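Local coordinates for appr-1-p processing domain protein (Thermus aquaticus Y51MC23, PDB 5M31) that belongs to the macro domain family, a compact alpha/beta fold with a mixed central sheet flanked by helices, at residues P23-V28 against V118-L123. Numbering follows the deposited sequence.
Sequences PVEALV and VRSIAL
Ala26 and Ala122 join two neighbouring parallel strands: Ala122 N donates to Ala26 O at 3.0 Å, and Ala122 O receives Val28 N at 2.9 Å. Ile121 CA adds a C-H...O contact to Ala26 O. Ahead of this regular pairing, side chains hold the two segments together. The extended Glu25 side chain brings OE1 to the backbone N of Arg119 (2.9 Å, 167° at the hydrogen), which meets the oxygen from above the carboxylate plane. The two side chains run side by side, but their charged ends stay apart (Glu25 OE2 to Arg119 NE 6.3 Å); Arg119 NH2 bonds to Gly151 O. Ser120 OG, set between its own backbone N and carbonyl carbon (chi1 57°), accepts a hydrogen bond from Glu25 N (3.0 Å) and shares a water with Pro23 O. Glu25 N and Ala26 N also make weak bonds to Ser120 O, while the buried Ser120 N has no partner.

Apolar contacts line both faces of the sheet. On one, Ala122 CB touches Leu27 CD2 (3.9 Å) and also Val24 CG2. On the other, Ile121 reaches past Ala26 CB so that its CD1 meets Val28 CG2 (3.9 Å), and Val118 CG1 packs on Ala26 CB.

Strands 26-31 and 120-123 are parallel neighbours in the middle of the mixed sheet of this macro domain fold, between strands 83-88 and 153-157. Helix 99-116 covers the Ile121 and Val28 side through Leu109 and Ile113, while Leu19 and Ala22 touch Ala122 opposite.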
loop_
_atom_site.group_PDB
_atom_site.type_symbol
_atom_site.label_atom_id
_atom_site.label_comp_id
_atom_site.label_asym_id
_atom_site.label_seq_id
_atom_site.Cartn_x
_atom_site.Cartn_y
_atom_site.Cartn_z
ATOM N N PRO A 23 -2.813 -5.663 13.011
ATOM C CA PRO A 23 -3.437 -4.798 14.085
ATOM C C PRO A 23 -2.790 -3.433 14.161
ATOM O O PRO A 23 -2.161 -3.057 15.179
ATOM C CB PRO A 23 -3.237 -5.626 15.309
ATOM C CG PRO A 23 -1.909 -6.290 15.098
ATOM C CD PRO A 23 -1.816 -6.570 13.599
ATOM N N VAL A 24 -2.838 -2.737 13.024
ATOM C CA VAL A 24 -2.051 -1.525 12.824
ATOM C C VAL A 24 -2.933 -0.351 12.460
ATOM O O VAL A 24 -4.101 -0.506 12.283
ATOM C CB VAL A 24 -1.004 -1.756 11.694
ATOM C CG1 VAL A 24 -0.038 -2.850 12.104
ATOM C CG2 VAL A 24 -1.728 -2.098 10.419
ATOM N N GLU A 25 -2.345 0.837 12.345
ATOM C CA GLU A 25 -3.100 2.065 12.060
ATOM C C GLU A 25 -3.417 2.195 10.590
ATOM O O GLU A 25 -4.365 2.862 10.253
ATOM C CB GLU A 25 -2.299 3.312 12.475
ATOM C CG GLU A 25 -2.136 3.477 13.977
ATOM C CD GLU A 25 -1.414 4.755 14.374
ATOM O OE1 GLU A 25 -0.946 5.499 13.541
ATOM O OE2 GLU A 25 -1.310 5.026 15.574
ATOM N N ALA A 26 -2.561 1.633 9.718
ATOM C CA ALA A 26 -2.677 1.879 8.284
ATOM C C ALA A 26 -2.390 0.579 7.543
ATOM O O ALA A 26 -1.447 -0.102 7.893
ATOM C CB ALA A 26 -1.723 2.975 7.833
ATOM N N LEU A 27 -3.190 0.302 6.519
ATOM C CA LEU A 27 -2.914 -0.777 5.576
ATOM C C LEU A 27 -2.605 -0.203 4.216
ATOM O O LEU A 27 -3.255 0.742 3.755
ATOM C CB LEU A 27 -4.104 -1.704 5.424
ATOM C CG LEU A 27 -4.554 -2.467 6.676
ATOM C CD1 LEU A 27 -5.724 -3.371 6.293
ATOM C CD2 LEU A 27 -3.434 -3.251 7.337
ATOM N N VAL A 28 -1.667 -0.843 3.562
ATOM C CA VAL A 28 -1.389 -0.549 2.116
ATOM C C VAL A 28 -2.091 -1.545 1.205
ATOM O O VAL A 28 -1.952 -2.766 1.369
ATOM C CB VAL A 28 0.136 -0.578 1.851
ATOM C CG1 VAL A 28 0.415 -0.326 0.384
ATOM C CG2 VAL A 28 0.841 0.443 2.734
ATOM N N VAL A 118 1.533 8.521 11.154
ATOM C CA VAL A 118 1.188 7.094 11.316
ATOM C C VAL A 118 2.270 6.348 12.064
ATOM O O VAL A 118 3.462 6.553 11.801
ATOM C CB VAL A 118 0.978 6.460 9.914
ATOM C CG1 VAL A 118 0.950 4.952 9.992
ATOM C CG2 VAL A 118 -0.301 7.001 9.337
ATOM N N ARG A 119 1.878 5.535 13.081
ATOM C CA ARG A 119 2.860 4.893 13.946
ATOM C C ARG A 119 2.968 3.390 13.682
ATOM O O ARG A 119 3.859 2.739 14.211
ATOM C CB ARG A 119 2.493 5.088 15.433
ATOM C CG ARG A 119 2.297 6.527 15.827
ATOM C CD ARG A 119 3.537 7.371 15.592
ATOM N NE ARG A 119 4.739 6.793 16.204
ATOM C CZ ARG A 119 5.096 6.873 17.487
ATOM N NH1 ARG A 119 4.368 7.538 18.408
ATOM N NH2 ARG A 119 6.228 6.288 17.880
ATOM N N SER A 120 2.036 2.841 12.911
ATOM C CA SER A 120 2.142 1.428 12.516
ATOM C C SER A 120 1.435 1.219 11.201
ATOM O O SER A 120 0.406 1.830 10.940
ATOM C CB SER A 120 1.559 0.503 13.592
ATOM O OG SER A 120 0.229 0.847 13.849
ATOM N N ILE A 121 2.032 0.387 10.345
ATOM C CA ILE A 121 1.544 0.198 8.980
ATOM C C ILE A 121 1.924 -1.204 8.521
ATOM O O ILE A 121 2.959 -1.744 8.916
ATOM C CB ILE A 121 2.113 1.276 8.017
ATOM C CG1 ILE A 121 1.429 1.254 6.653
ATOM C CG2 ILE A 121 3.618 1.199 7.945
ATOM C CD1 ILE A 121 1.567 2.576 5.896
ATOM N N ALA A 122 1.060 -1.795 7.702
ATOM C CA ALA A 122 1.312 -3.096 7.104
ATOM C C ALA A 122 1.131 -3.008 5.596
ATOM O O ALA A 122 0.224 -2.345 5.128
ATOM C CB ALA A 122 0.372 -4.174 7.649
ATOM N N LEU A 123 1.985 -3.762 4.920
ATOM C CA LEU A 123 2.092 -3.752 3.479
ATOM C C LEU A 123 2.077 -5.175 2.940
ATOM O O LEU A 123 2.627 -6.086 3.559
ATOM C CB LEU A 123 3.474 -3.275 3.070
ATOM C CG LEU A 123 4.118 -2.003 3.038
ATOM C CD1 LEU A 123 4.345 -1.571 4.468
ATOM C CD2 LEU A 123 5.412 -2.180 2.236
HETATM O O HOH W 1 -0.314 -1.173 15.912
#